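Local coordinates for DNA topoisomerase 2-associated protein PAT1 (Saccharomyces cerevisiae, PDB 5LMG), which activates mRNA decapping and represses translation in yeast, its C-terminal domain directly binding the decapping enzyme Dcp2 and the 5'-3' exonuclease Xrn1, at residues S101-I106 with L154-L159; Q136-S141 with S200-N205; I209-A214 with A282-S287; I295-V300 with L351-M356. The protein carries 2 engineered substitutions. All blocks are in the same frame, centred on the assembly; numbering follows the deposited sequence.

Interaction 1: S101-I106 with L154-L159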
loop_
_atom_site.group_PDB
_atom_site.type_symbol
_atom_site.label_atom_id
_atom_site.label_comp_id
_atom_site.label_asym_id
_atom_site.label_seq_id
_atom_site.Cartn_x
_atom_site.Cartn_y
_atom_site.Cartn_z
ATOM N N SER A 101 8.070 11.748 -9.975
ATOM C CA SER A 101 6.820 12.231 -10.589
ATOM C C SER A 101 6.747 11.779 -12.045
ATOM O O SER A 101 5.672 11.830 -12.628
ATOM C CB SER A 101 6.752 13.756 -10.582
ATOM O OG SER A 101 6.551 14.284 -9.285
ATOM N N PHE A 102 7.890 11.388 -12.647
ATOM C CA PHE A 102 7.976 10.972 -14.049
ATOM C C PHE A 102 8.177 9.466 -14.183
ATOM O O PHE A 102 8.937 8.882 -13.401
ATOM C CB PHE A 102 9.108 11.731 -14.759
ATOM C CG PHE A 102 8.909 13.230 -14.799
ATOM C CD1 PHE A 102 8.164 13.824 -15.812
ATOM C CD2 PHE A 102 9.451 14.047 -13.809
ATOM C CE1 PHE A 102 7.962 15.207 -15.836
ATOM C CE2 PHE A 102 9.242 15.432 -13.830
ATOM C CZ PHE A 102 8.503 16.002 -14.845
ATOM N N ASP A 103 7.505 8.837 -15.174
ATOM C CA ASP A 103 7.616 7.386 -15.434
ATOM C C ASP A 103 9.055 6.956 -15.664
ATOM O O ASP A 103 9.458 5.898 -15.173
ATOM C CB ASP A 103 6.756 6.948 -16.622
ATOM C CG ASP A 103 5.310 7.338 -16.492
ATOM O OD1 ASP A 103 4.668 6.927 -15.493
ATOM O OD2 ASP A 103 4.823 8.073 -17.370
ATOM N N LYS A 104 9.828 7.787 -16.402
ATOM C CA LYS A 104 11.249 7.564 -16.680
ATOM C C LYS A 104 12.073 7.459 -15.373
ATOM O O LYS A 104 12.882 6.543 -15.244
ATOM C CB LYS A 104 11.793 8.636 -17.634
ATOM C CG LYS A 104 12.735 8.054 -18.663
ATOM C CD LYS A 104 13.264 9.098 -19.623
ATOM C CE LYS A 104 14.476 8.580 -20.351
ATOM N NZ LYS A 104 14.937 9.537 -21.388
ATOM N N GLY A 105 11.799 8.337 -14.403
ATOM C CA GLY A 105 12.427 8.302 -13.080
ATOM C C GLY A 105 12.110 7.006 -12.348
ATOM O O GLY A 105 13.015 6.318 -11.878
ATOM N N ILE A 106 10.826 6.608 -12.342
ATOM C CA ILE A 106 10.341 5.364 -11.722
ATOM C C ILE A 106 10.973 4.106 -12.364
ATOM O O ILE A 106 11.475 3.236 -11.646
ATOM C CB ILE A 106 8.769 5.308 -11.726
ATOM C CG1 ILE A 106 8.160 6.443 -10.858
ATOM C CG2 ILE A 106 8.234 3.910 -11.274
ATOM C CD1 ILE A 106 6.673 6.719 -11.132
ATOM N N LEU A 154 -4.096 6.854 -13.218
ATOM C CA LEU A 154 -4.231 5.505 -12.650
ATOM C C LEU A 154 -3.078 4.585 -13.114
ATOM O O LEU A 154 -2.548 3.816 -12.298
ATOM C CB LEU A 154 -5.593 4.877 -12.984
ATOM C CG LEU A 154 -6.843 5.492 -12.327
ATOM C CD1 LEU A 154 -8.124 4.790 -12.822
ATOM C CD2 LEU A 154 -6.759 5.450 -10.792
ATOM N N LYS A 155 -2.663 4.713 -14.405
ATOM C CA LYS A 155 -1.549 3.954 -14.994
ATOM C C LYS A 155 -0.233 4.290 -14.253
ATOM O O LYS A 155 0.562 3.389 -13.986
ATOM C CB LYS A 155 -1.415 4.227 -16.509
ATOM C CG LYS A 155 -2.526 3.615 -17.383
ATOM C CD LYS A 155 -2.434 2.093 -17.490
ATOM C CE LYS A 155 -3.624 1.497 -18.195
ATOM N NZ LYS A 155 -3.542 0.013 -18.246
ATOM N N LYS A 156 -0.023 5.583 -13.914
ATOM C CA LYS A 156 1.161 6.038 -13.177
ATOM C C LYS A 156 1.214 5.419 -11.771
ATOM O O LYS A 156 2.288 4.986 -11.333
ATOM C CB LYS A 156 1.206 7.562 -13.090
ATOM C CG LYS A 156 1.627 8.232 -14.395
ATOM C CD LYS A 156 1.689 9.759 -14.294
ATOM C CE LYS A 156 2.849 10.286 -13.467
ATOM N NZ LYS A 156 4.168 9.983 -14.086
ATOM N N VAL A 157 0.040 5.325 -11.104
ATOM C CA VAL A 157 -0.120 4.748 -9.764
ATOM C C VAL A 157 0.236 3.253 -9.810
ATOM O O VAL A 157 1.037 2.807 -8.989
ATOM C CB VAL A 157 -1.529 5.037 -9.151
ATOM C CG1 VAL A 157 -1.737 4.290 -7.826
ATOM C CG2 VAL A 157 -1.745 6.541 -8.946
ATOM N N ASP A 158 -0.308 2.505 -10.801
ATOM C CA ASP A 158 -0.035 1.073 -10.993
ATOM C C ASP A 158 1.471 0.816 -11.265
ATOM O O ASP A 158 2.019 -0.165 -10.751
ATOM C CB ASP A 158 -0.899 0.487 -12.130
ATOM C CG ASP A 158 -2.411 0.627 -11.970
ATOM O OD1 ASP A 158 -2.878 0.851 -10.825
ATOM O OD2 ASP A 158 -3.129 0.486 -12.982
ATOM N N LEU A 159 2.128 1.715 -12.045
ATOM C CA LEU A 159 3.566 1.631 -12.339
ATOM C C LEU A 159 4.397 1.784 -11.058
ATOM O O LEU A 159 5.257 0.945 -10.796
ATOM C CB LEU A 159 4.018 2.660 -13.403
ATOM C CG LEU A 159 5.512 2.589 -13.800
ATOM C CD1 LEU A 159 5.798 1.386 -14.696
ATOM C CD2 LEU A 159 5.972 3.882 -14.464
HETATM O O HOH W 1 5.256 10.651 -16.598
#
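Lys156, on helix 151-174, reaches across to Ser101, just before helix 103-114, and to Asp103, in its first turn. From CB its chain first runs straight, and CG passes 3.5 Å from OD1 of Asp103. Beyond CD it folds at chi3 (72°) and chi4 (65°); CE comes to 3.3 Å from the backbone O of Ser101, and NZ ends between several acceptors. Lys156 NZ donates its main bond, 2.8 Å, to Ser101 O, approached from 35° out of the carbonyl plane. A weak bond of 3.4 Å joins NZ to OD1 of Asp103, where the two side chains cross at about a right angle and form a salt bridge. A water also accepts from NZ; it accepts from Asp103 N and donates to Asp103 OD2, tying the ammonium to the first turn that follows the N-cap residue Phe102. Beside the charges, Leu159 CD2 lies 3.8 Å from Asp103 CB and 3.9 Å from Ile106 CG2, an apolar patch next to the polar group. An alanine in place of Lys156 would probably leave the Ser101 carbonyl and the Asp103 carboxylate without their cationic mate and the water short of one donor. A long, bendable cation suits a place where carbonyl, carboxylate and water are to be served together, and the acidic residue in the helix's first turn probably offsets charge repulsion from the helix N terminus.

Interaction 2: Q136-S141 with S200-N205. With EDO (1,2-ethanediol), chain J.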
loop_
_atom_site.group_PDB
_atom_site.type_symbol
_atom_site.label_atom_id
_atom_site.label_comp_id
_atom_site.label_asym_id
_atom_site.label_seq_id
_atom_site.Cartn_x
_atom_site.Cartn_y
_atom_site.Cartn_z
ATOM N N GLN A 136 4.255 13.098 -5.542
ATOM C CA GLN A 136 3.144 13.297 -6.476
ATOM C C GLN A 136 2.222 12.090 -6.590
ATOM O O GLN A 136 1.005 12.272 -6.645
ATOM C CB GLN A 136 3.650 13.748 -7.854
ATOM C CG GLN A 136 2.694 14.700 -8.586
ATOM C CD GLN A 136 2.285 15.928 -7.790
ATOM O OE1 GLN A 136 1.094 16.210 -7.625
ATOM N NE2 GLN A 136 3.250 16.688 -7.279
ATOM N N ILE A 137 2.792 10.864 -6.545
ATOM C CA ILE A 137 2.040 9.609 -6.629
ATOM C C ILE A 137 1.067 9.419 -5.449
ATOM O O ILE A 137 0.023 8.786 -5.626
ATOM C CB ILE A 137 2.958 8.371 -6.854
ATOM C CG1 ILE A 137 2.252 7.324 -7.745
ATOM C CG2 ILE A 137 3.515 7.770 -5.549
ATOM C CD1 ILE A 137 2.099 7.766 -9.199
ATOM N N ILE A 138 1.396 9.996 -4.275
ATOM C CA ILE A 138 0.544 9.960 -3.084
ATOM C C ILE A 138 -0.648 10.881 -3.327
ATOM O O ILE A 138 -1.784 10.471 -3.106
ATOM C CB ILE A 138 1.360 10.331 -1.810
ATOM C CG1 ILE A 138 2.431 9.244 -1.490
ATOM C CG2 ILE A 138 0.453 10.658 -0.610
ATOM C CD1 ILE A 138 1.932 7.824 -0.989
ATOM N N ILE A 139 -0.389 12.103 -3.822
ATOM C CA ILE A 139 -1.428 13.093 -4.133
ATOM C C ILE A 139 -2.386 12.534 -5.212
ATOM O O ILE A 139 -3.596 12.635 -5.044
ATOM C CB ILE A 139 -0.800 14.487 -4.456
ATOM C CG1 ILE A 139 -0.092 15.059 -3.193
ATOM C CG2 ILE A 139 -1.852 15.494 -4.980
ATOM C CD1 ILE A 139 1.140 15.888 -3.453
ATOM N N LEU A 140 -1.848 11.847 -6.244
ATOM C CA LEU A 140 -2.635 11.236 -7.317
ATOM C C LEU A 140 -3.473 10.049 -6.877
ATOM O O LEU A 140 -4.534 9.826 -7.446
ATOM C CB LEU A 140 -1.736 10.819 -8.506
ATOM C CG LEU A 140 -1.148 11.961 -9.342
ATOM C CD1 LEU A 140 -0.241 11.410 -10.440
ATOM C CD2 LEU A 140 -2.252 12.875 -9.915
ATOM N N SER A 141 -2.962 9.240 -5.944
ATOM C CA SER A 141 -3.643 8.037 -5.460
ATOM C C SER A 141 -4.547 8.281 -4.235
ATOM O O SER A 141 -5.186 7.341 -3.758
ATOM C CB SER A 141 -2.639 6.914 -5.193
ATOM O OG SER A 141 -1.702 7.313 -4.207
ATOM N N SER A 200 -4.605 7.141 0.530
ATOM C CA SER A 200 -3.876 6.783 -0.682
ATOM C C SER A 200 -3.560 5.289 -0.707
ATOM O O SER A 200 -3.075 4.745 0.290
ATOM C CB SER A 200 -2.599 7.619 -0.787
ATOM O OG SER A 200 -1.552 6.988 -1.506
ATOM N N LYS A 201 -3.796 4.640 -1.864
ATOM C CA LYS A 201 -3.493 3.224 -2.067
ATOM C C LYS A 201 -1.986 2.936 -1.835
ATOM O O LYS A 201 -1.661 1.981 -1.139
ATOM C CB LYS A 201 -3.960 2.743 -3.449
ATOM C CG LYS A 201 -3.852 1.235 -3.649
ATOM C CD LYS A 201 -4.280 0.830 -5.048
ATOM C CE LYS A 201 -4.665 -0.621 -5.119
ATOM N NZ LYS A 201 -5.197 -0.983 -6.458
ATOM N N ILE A 202 -1.094 3.794 -2.373
ATOM C CA ILE A 202 0.373 3.704 -2.223
ATOM C C ILE A 202 0.771 3.914 -0.759
ATOM O O ILE A 202 1.563 3.137 -0.227
ATOM C CB ILE A 202 1.140 4.671 -3.186
ATOM C CG1 ILE A 202 0.723 4.488 -4.683
ATOM C CG2 ILE A 202 2.683 4.584 -3.006
ATOM C CD1 ILE A 202 0.917 3.052 -5.309
ATOM N N GLY A 203 0.223 4.966 -0.142
ATOM C CA GLY A 203 0.456 5.301 1.261
ATOM C C GLY A 203 0.108 4.149 2.176
ATOM O O GLY A 203 0.951 3.721 2.971
ATOM N N LEU A 204 -1.110 3.586 1.996
ATOM C CA LEU A 204 -1.592 2.454 2.781
ATOM C C LEU A 204 -0.713 1.217 2.622
ATOM O O LEU A 204 -0.358 0.599 3.628
ATOM C CB LEU A 204 -3.064 2.130 2.484
ATOM C CG LEU A 204 -3.793 1.334 3.574
ATOM C CD1 LEU A 204 -4.061 2.202 4.825
ATOM C CD2 LEU A 204 -5.101 0.770 3.049
ATOM N N ASN A 205 -0.363 0.865 1.366
ATOM C CA ASN A 205 0.498 -0.285 1.072
ATOM C C ASN A 205 1.908 -0.113 1.650
ATOM O O ASN A 205 2.465 -1.081 2.155
ATOM C CB ASN A 205 0.529 -0.590 -0.403
ATOM C CG ASN A 205 -0.770 -1.137 -0.961
ATOM O OD1 ASN A 205 -1.691 -1.529 -0.230
ATOM N ND2 ASN A 205 -0.879 -1.157 -2.278
HETATM C C1 EDO J . 1.228 -4.524 1.209
HETATM O O1 EDO J . 1.945 -3.376 0.817
HETATM C C2 EDO J . -0.177 -4.455 0.577
HETATM O O2 EDO J . -1.052 -5.308 1.288
#
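The hydroxyl OG of Ser141 is gripped from two directions: it accepts a 2.7 Å bond from Ser200 OG and donates one of 2.7 Å to the backbone O of Ile137, a turn earlier in its own helix. With chi1 at 60°, OG sits between the backbone N and the carbonyl carbon, close enough to reach back to that carbonyl, which also takes Ser141 N. Ser200 is the N-cap of helix 201-216, and its OG in turn accepts from Gly203 N at 3.0 Å in a nearly straight bond (170°). The result is a relay of one sense, Gly203 N to Ser200 OG to Ser141 OG to Ile137 O. The backbones come close here as well, for Ser200 CA makes a CA-H...O contact with Ser141 O at 3.4 Å.

Beside the relay the side chains that meet are apolar. The tip of Ile138, CD1, packs as a methyl on the capped turn, 3.4 Å from Gly203 N, and lies 3.9 Å from Ile202 CG2, while Ile137 CG2 meets the same Ile202 methyl at 4.2 Å, these two side chains crossing at about a right angle. Glycine suits position 203, since a side chain there would be crowded by Ser200 CB. Phe196 and Leu197 of helix 194-197 also pack on Ile138, and helix 151-174 touches Ile137 and Ile202 through Phe160 and Gln161.

Small serines let Ser141 of helix 136-141 come close to the start of helix 201-216, the axes at 113°; each buried hydroxyl both donates and accepts, and the Ser200 one caps a helix.

Interaction 3: I209-A214 with A282-S287. Engineered in segment 282-287: Ala286 (natural residue Leu). With EDO (1,2-ethanediol), chain L.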
loop_
_atom_site.group_PDB
_atom_site.type_symbol
_atom_site.label_atom_id
_atom_site.label_comp_id
_atom_site.label_asym_id
_atom_site.label_seq_id
_atom_site.Cartn_x
_atom_site.Cartn_y
_atom_site.Cartn_z
ATOM N N ILE A 209 3.622 -2.669 4.497
ATOM C CA ILE A 209 4.970 -3.222 4.320
ATOM C C ILE A 209 5.811 -2.996 5.602
ATOM O O ILE A 209 6.382 -3.950 6.099
ATOM C CB ILE A 209 5.669 -2.631 3.061
ATOM C CG1 ILE A 209 5.064 -3.205 1.765
ATOM C CG2 ILE A 209 7.197 -2.852 3.112
ATOM C CD1 ILE A 209 5.202 -2.293 0.594
ATOM N N LEU A 210 5.874 -1.739 6.122
ATOM C CA LEU A 210 6.623 -1.412 7.344
ATOM C C LEU A 210 6.111 -2.178 8.560
ATOM O O LEU A 210 6.929 -2.743 9.277
ATOM C CB LEU A 210 6.665 0.108 7.652
ATOM C CG LEU A 210 7.367 1.045 6.659
ATOM C CD1 LEU A 210 7.330 2.474 7.178
ATOM C CD2 LEU A 210 8.830 0.637 6.420
ATOM N N ILE A 211 4.769 -2.213 8.782
ATOM C CA ILE A 211 4.142 -2.925 9.921
ATOM C C ILE A 211 4.443 -4.426 9.854
ATOM O O ILE A 211 4.840 -5.004 10.874
ATOM C CB ILE A 211 2.608 -2.677 10.036
ATOM C CG1 ILE A 211 2.262 -1.214 10.353
ATOM C CG2 ILE A 211 1.950 -3.635 11.057
ATOM C CD1 ILE A 211 0.707 -0.932 10.160
ATOM N N SER A 212 4.211 -5.054 8.665
ATOM C CA SER A 212 4.456 -6.483 8.421
ATOM C C SER A 212 5.925 -6.871 8.651
ATOM O O SER A 212 6.185 -7.903 9.272
ATOM C CB SER A 212 4.002 -6.887 7.025
ATOM O OG SER A 212 2.614 -6.634 6.889
ATOM N N ARG A 213 6.871 -6.020 8.204
ATOM C CA ARG A 213 8.308 -6.246 8.398
ATOM C C ARG A 213 8.712 -6.136 9.877
ATOM O O ARG A 213 9.408 -7.020 10.375
ATOM C CB ARG A 213 9.155 -5.330 7.491
ATOM C CG ARG A 213 10.677 -5.633 7.465
ATOM C CD ARG A 213 11.094 -7.102 7.285
ATOM N NE ARG A 213 10.397 -7.772 6.184
ATOM C CZ ARG A 213 10.407 -9.086 5.977
ATOM N NH1 ARG A 213 11.088 -9.889 6.788
ATOM N NH2 ARG A 213 9.737 -9.610 4.959
ATOM N N ALA A 214 8.231 -5.082 10.578
ATOM C CA ALA A 214 8.450 -4.843 12.010
ATOM C C ALA A 214 7.969 -6.057 12.837
ATOM O O ALA A 214 8.689 -6.506 13.732
ATOM C CB ALA A 214 7.708 -3.585 12.450
ATOM N N ALA A 282 -5.433 -6.313 8.711
ATOM C CA ALA A 282 -4.927 -7.577 9.241
ATOM C C ALA A 282 -3.558 -7.339 9.887
ATOM O O ALA A 282 -3.338 -7.795 11.009
ATOM C CB ALA A 282 -4.821 -8.617 8.131
ATOM N N SER A 283 -2.667 -6.567 9.225
ATOM C CA SER A 283 -1.341 -6.282 9.794
ATOM C C SER A 283 -1.425 -5.359 11.014
ATOM O O SER A 283 -0.690 -5.574 11.986
ATOM C CB SER A 283 -0.379 -5.744 8.740
ATOM O OG SER A 283 -0.731 -4.425 8.358
ATOM N N LEU A 284 -2.361 -4.379 10.995
ATOM C CA LEU A 284 -2.582 -3.451 12.119
ATOM C C LEU A 284 -3.091 -4.233 13.340
ATOM O O LEU A 284 -2.519 -4.093 14.425
ATOM C CB LEU A 284 -3.560 -2.318 11.710
ATOM C CG LEU A 284 -3.785 -1.150 12.705
ATOM C CD1 LEU A 284 -2.539 -0.255 12.860
ATOM C CD2 LEU A 284 -4.994 -0.326 12.295
ATOM N N ALA A 285 -4.090 -5.123 13.140
ATOM C CA ALA A 285 -4.666 -5.964 14.195
ATOM C C ALA A 285 -3.667 -6.964 14.810
ATOM O O ALA A 285 -3.651 -7.124 16.036
ATOM C CB ALA A 285 -5.892 -6.693 13.672
ATOM N N ALA A 286 -2.850 -7.628 13.954
ATOM C CA ALA A 286 -1.843 -8.641 14.307
ATOM C C ALA A 286 -0.767 -8.137 15.251
ATOM O O ALA A 286 -0.336 -8.903 16.106
ATOM C CB ALA A 286 -1.211 -9.236 13.049
ATOM N N SER A 287 -0.354 -6.854 15.118
ATOM C CA SER A 287 0.656 -6.228 15.973
ATOM C C SER A 287 0.048 -5.479 17.179
ATOM O O SER A 287 0.792 -4.923 17.982
ATOM C CB SER A 287 1.551 -5.300 15.154
ATOM O OG SER A 287 2.466 -6.034 14.359
HETATM C C1 EDO L . 1.578 -2.266 21.773
HETATM O O1 EDO L . 1.336 -0.901 21.507
HETATM C C2 EDO L . 0.912 -3.125 20.680
HETATM O O2 EDO L . 1.561 -4.369 20.574
#
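Ile211 of helix 201-216 and Ser283 of helix 275-286 form the heart of this contact, which is held by van der Waals packing. The methyl CG2 of Ile211, anti to its backbone N, rests 3.4 Å from the backbone O of Ser283 and 3.9 Å from its OG. The other branch extends past the serine, so that CD1 comes to 4.3 Å from Leu284 CD1, a loose apolar contact although Leu284 sets off away from helix 201-216. At the far end Ser287 OG stands 4.1 Å from the same CG2 of Ile211.

Among the polar side chains, the contacts run hydroxyl to carbon. Ser212 OG lies 3.6 Å from Ser283 CB, but its hydrogen bond goes to the carbonyl of Thr208, one turn back in its own helix. Ser283 OG likewise turns to the carbonyl of Phe280, its chi1 of 71° setting OG between the backbone N and the carbonyl carbon. Each serine thus satisfies its hydroxyl inside its own helix and presents little bulk to the other, which fits a CA separation of 6.0 Å between Ser212 and Ser283 and an axis distance of 9.3 Å, at an angle of 38°.

Around the pair, helix 234-246 adds Leu242 against Ile211, and Trp235 and Tyr239 against Ser287. An ethanediol, probably from the crystallisation liquor, donates to Ser287 O.

The interface depends on shape rather than on bonds: one branched isoleucine fits over a serine-lined helix face, and the Ser212 and Ser283 hydroxyls, bonded within their own helices, probably cost little to bury.

Interaction 4: I295-V300 with L351-M356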
loop_
_atom_site.group_PDB
_atom_site.type_symbol
_atom_site.label_atom_id
_atom_site.label_comp_id
_atom_site.label_asym_id
_atom_site.label_seq_id
_atom_site.Cartn_x
_atom_site.Cartn_y
_atom_site.Cartn_z
ATOM N N ILE A 295 -10.872 -1.399 19.323
ATOM C CA ILE A 295 -11.032 -0.122 18.630
ATOM C C ILE A 295 -11.113 -0.360 17.111
ATOM O O ILE A 295 -12.012 0.193 16.482
ATOM C CB ILE A 295 -9.915 0.895 19.015
ATOM C CG1 ILE A 295 -10.028 1.342 20.495
ATOM C CG2 ILE A 295 -9.911 2.119 18.049
ATOM C CD1 ILE A 295 -8.761 1.813 21.111
ATOM N N ILE A 296 -10.174 -1.166 16.529
ATOM C CA ILE A 296 -10.149 -1.467 15.078
ATOM C C ILE A 296 -11.501 -2.049 14.603
ATOM O O ILE A 296 -12.083 -1.491 13.665
ATOM C CB ILE A 296 -8.935 -2.331 14.616
ATOM C CG1 ILE A 296 -7.583 -1.632 14.948
ATOM C CG2 ILE A 296 -9.040 -2.667 13.087
ATOM C CD1 ILE A 296 -6.344 -2.607 15.098
ATOM N N ILE A 297 -11.989 -3.145 15.264
ATOM C CA ILE A 297 -13.266 -3.834 15.001
ATOM C C ILE A 297 -14.421 -2.837 15.081
ATOM O O ILE A 297 -15.283 -2.832 14.202
ATOM C CB ILE A 297 -13.494 -5.051 15.975
ATOM C CG1 ILE A 297 -12.790 -6.327 15.481
ATOM C CG2 ILE A 297 -15.000 -5.347 16.208
ATOM C CD1 ILE A 297 -13.585 -7.166 14.386
ATOM N N ASP A 298 -14.438 -1.995 16.146
ATOM C CA ASP A 298 -15.495 -1.009 16.326
ATOM C C ASP A 298 -15.530 -0.008 15.150
ATOM O O ASP A 298 -16.601 0.281 14.621
ATOM C CB ASP A 298 -15.327 -0.271 17.676
ATOM C CG ASP A 298 -16.418 0.732 17.905
ATOM O OD1 ASP A 298 -17.596 0.324 17.945
ATOM O OD2 ASP A 298 -16.115 1.940 17.911
ATOM N N GLU A 299 -14.354 0.504 14.754
ATOM C CA GLU A 299 -14.233 1.523 13.716
ATOM C C GLU A 299 -14.596 1.024 12.314
ATOM O O GLU A 299 -15.084 1.814 11.508
ATOM C CB GLU A 299 -12.847 2.195 13.738
ATOM C CG GLU A 299 -12.702 3.177 14.902
ATOM C CD GLU A 299 -11.558 4.174 14.833
ATOM O OE1 GLU A 299 -11.340 4.781 13.757
ATOM O OE2 GLU A 299 -10.920 4.402 15.885
ATOM N N VAL A 300 -14.416 -0.284 12.043
ATOM C CA VAL A 300 -14.685 -0.861 10.724
ATOM C C VAL A 300 -15.886 -1.810 10.717
ATOM O O VAL A 300 -16.129 -2.439 9.693
ATOM C CB VAL A 300 -13.421 -1.521 10.084
ATOM C CG1 VAL A 300 -12.255 -0.541 10.009
ATOM C CG2 VAL A 300 -13.022 -2.819 10.782
ATOM N N LEU A 351 -8.817 -12.809 6.085
ATOM C CA LEU A 351 -7.416 -12.422 6.298
ATOM C C LEU A 351 -7.342 -11.540 7.567
ATOM O O LEU A 351 -6.499 -11.769 8.435
ATOM C CB LEU A 351 -6.863 -11.657 5.063
ATOM C CG LEU A 351 -5.433 -11.058 5.154
ATOM C CD1 LEU A 351 -4.378 -12.137 5.441
ATOM C CD2 LEU A 351 -5.069 -10.332 3.870
ATOM N N PHE A 352 -8.290 -10.588 7.688
ATOM C CA PHE A 352 -8.400 -9.674 8.818
ATOM C C PHE A 352 -8.942 -10.370 10.066
ATOM O O PHE A 352 -8.320 -10.264 11.114
ATOM C CB PHE A 352 -9.255 -8.447 8.443
ATOM C CG PHE A 352 -9.683 -7.549 9.587
ATOM C CD1 PHE A 352 -8.740 -6.963 10.429
ATOM C CD2 PHE A 352 -11.026 -7.247 9.790
ATOM C CE1 PHE A 352 -9.136 -6.105 11.464
ATOM C CE2 PHE A 352 -11.420 -6.399 10.835
ATOM C CZ PHE A 352 -10.472 -5.826 11.653
ATOM N N LEU A 353 -10.086 -11.079 9.946
ATOM C CA LEU A 353 -10.768 -11.735 11.066
ATOM C C LEU A 353 -9.946 -12.816 11.766
ATOM O O LEU A 353 -9.906 -12.815 13.001
ATOM C CB LEU A 353 -12.143 -12.299 10.652
ATOM C CG LEU A 353 -13.247 -11.305 10.284
ATOM C CD1 LEU A 353 -14.494 -12.054 9.806
ATOM C CD2 LEU A 353 -13.602 -10.389 11.468
ATOM N N ASN A 354 -9.313 -13.740 10.986
ATOM C CA ASN A 354 -8.501 -14.855 11.513
ATOM C C ASN A 354 -7.384 -14.413 12.438
ATOM O O ASN A 354 -7.116 -15.082 13.431
ATOM C CB ASN A 354 -7.952 -15.753 10.409
ATOM C CG ASN A 354 -8.997 -16.443 9.548
ATOM O OD1 ASN A 354 -10.206 -16.491 9.834
ATOM N ND2 ASN A 354 -8.540 -17.005 8.466
ATOM N N VAL A 355 -6.759 -13.277 12.120
ATOM C CA VAL A 355 -5.684 -12.636 12.880
ATOM C C VAL A 355 -6.138 -12.358 14.348
ATOM O O VAL A 355 -5.346 -12.484 15.286
ATOM C CB VAL A 355 -5.230 -11.385 12.080
ATOM C CG1 VAL A 355 -4.865 -10.216 12.974
ATOM C CG2 VAL A 355 -4.100 -11.730 11.109
ATOM N N MET A 356 -7.432 -12.077 14.531
ATOM C CA MET A 356 -8.037 -11.837 15.838
ATOM C C MET A 356 -8.750 -13.083 16.399
ATOM O O MET A 356 -9.485 -12.981 17.380
ATOM C CB MET A 356 -9.002 -10.661 15.748
ATOM C CG MET A 356 -8.321 -9.334 15.461
ATOM S SD MET A 356 -9.506 -8.035 15.076
ATOM C CE MET A 356 -10.439 -8.817 13.702
#
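With Phe352 CG anti to the backbone N (chi1 168°), the side chain sets off toward helix 290-322, and its ring meets Ile296 and Val300, while chi3 of Met356 (-55°) curls its methyl back to Ile297. Ile296 CG2 lies 3.8 Å from Phe352 CZ, and Val300 CG2, tip to tip with the ring, is 3.9 Å from Phe352 CE2. Ile297 turns CD1 to within 3.6 Å of Met356 CE, and its CG1 is 3.7 Å from Met356 SD; CD1 also meets Leu353 CD2, more loosely, at 4.3 Å. The Met356 methyl in turn sits above one face of the Phe352 ring, offset toward its rim, so ring, methionine and isoleucine form one continuous apolar group. Long side chains suit helices whose directions differ by 147°, nearer antiparallel than parallel, and whose axes stay 12.3 Å apart. Leu281 of helix 275-286 and Ile304 also touch the ring. An alanine in place of Phe352 would probably open a gap facing Ile296 and Val300 and take away the surface on which the methionine methyl rests. The contact between the two helices is apolar, and Ile297 and Met356 continue it to an apolar side chain of the Dcp2 peptide.

From the N terminus, interaction 1 closes a loop with 47 residues between its segments, bringing helix 103-114 to helix 151-174. Helix 136-141 lies inside that loop but pairs forward with 200-205, so interaction 2 crosses interaction 1, and Ile137 touches both Lys156 and Val157. Interaction 3 follows in series, further along the helix 201-216 of interaction 2, and closes onto helix 275-286 past residues 219-231, which are not modelled. Interaction 4 comes last, joining helices 290-322 and 329-355, and touches interaction 3 through Ala282, Ala285 and the engineered Ala286 against Leu351 and Val355. The centres of interactions 1 and 4 lie about 33 Å apart, spreading the four contacts along much of the helical fold.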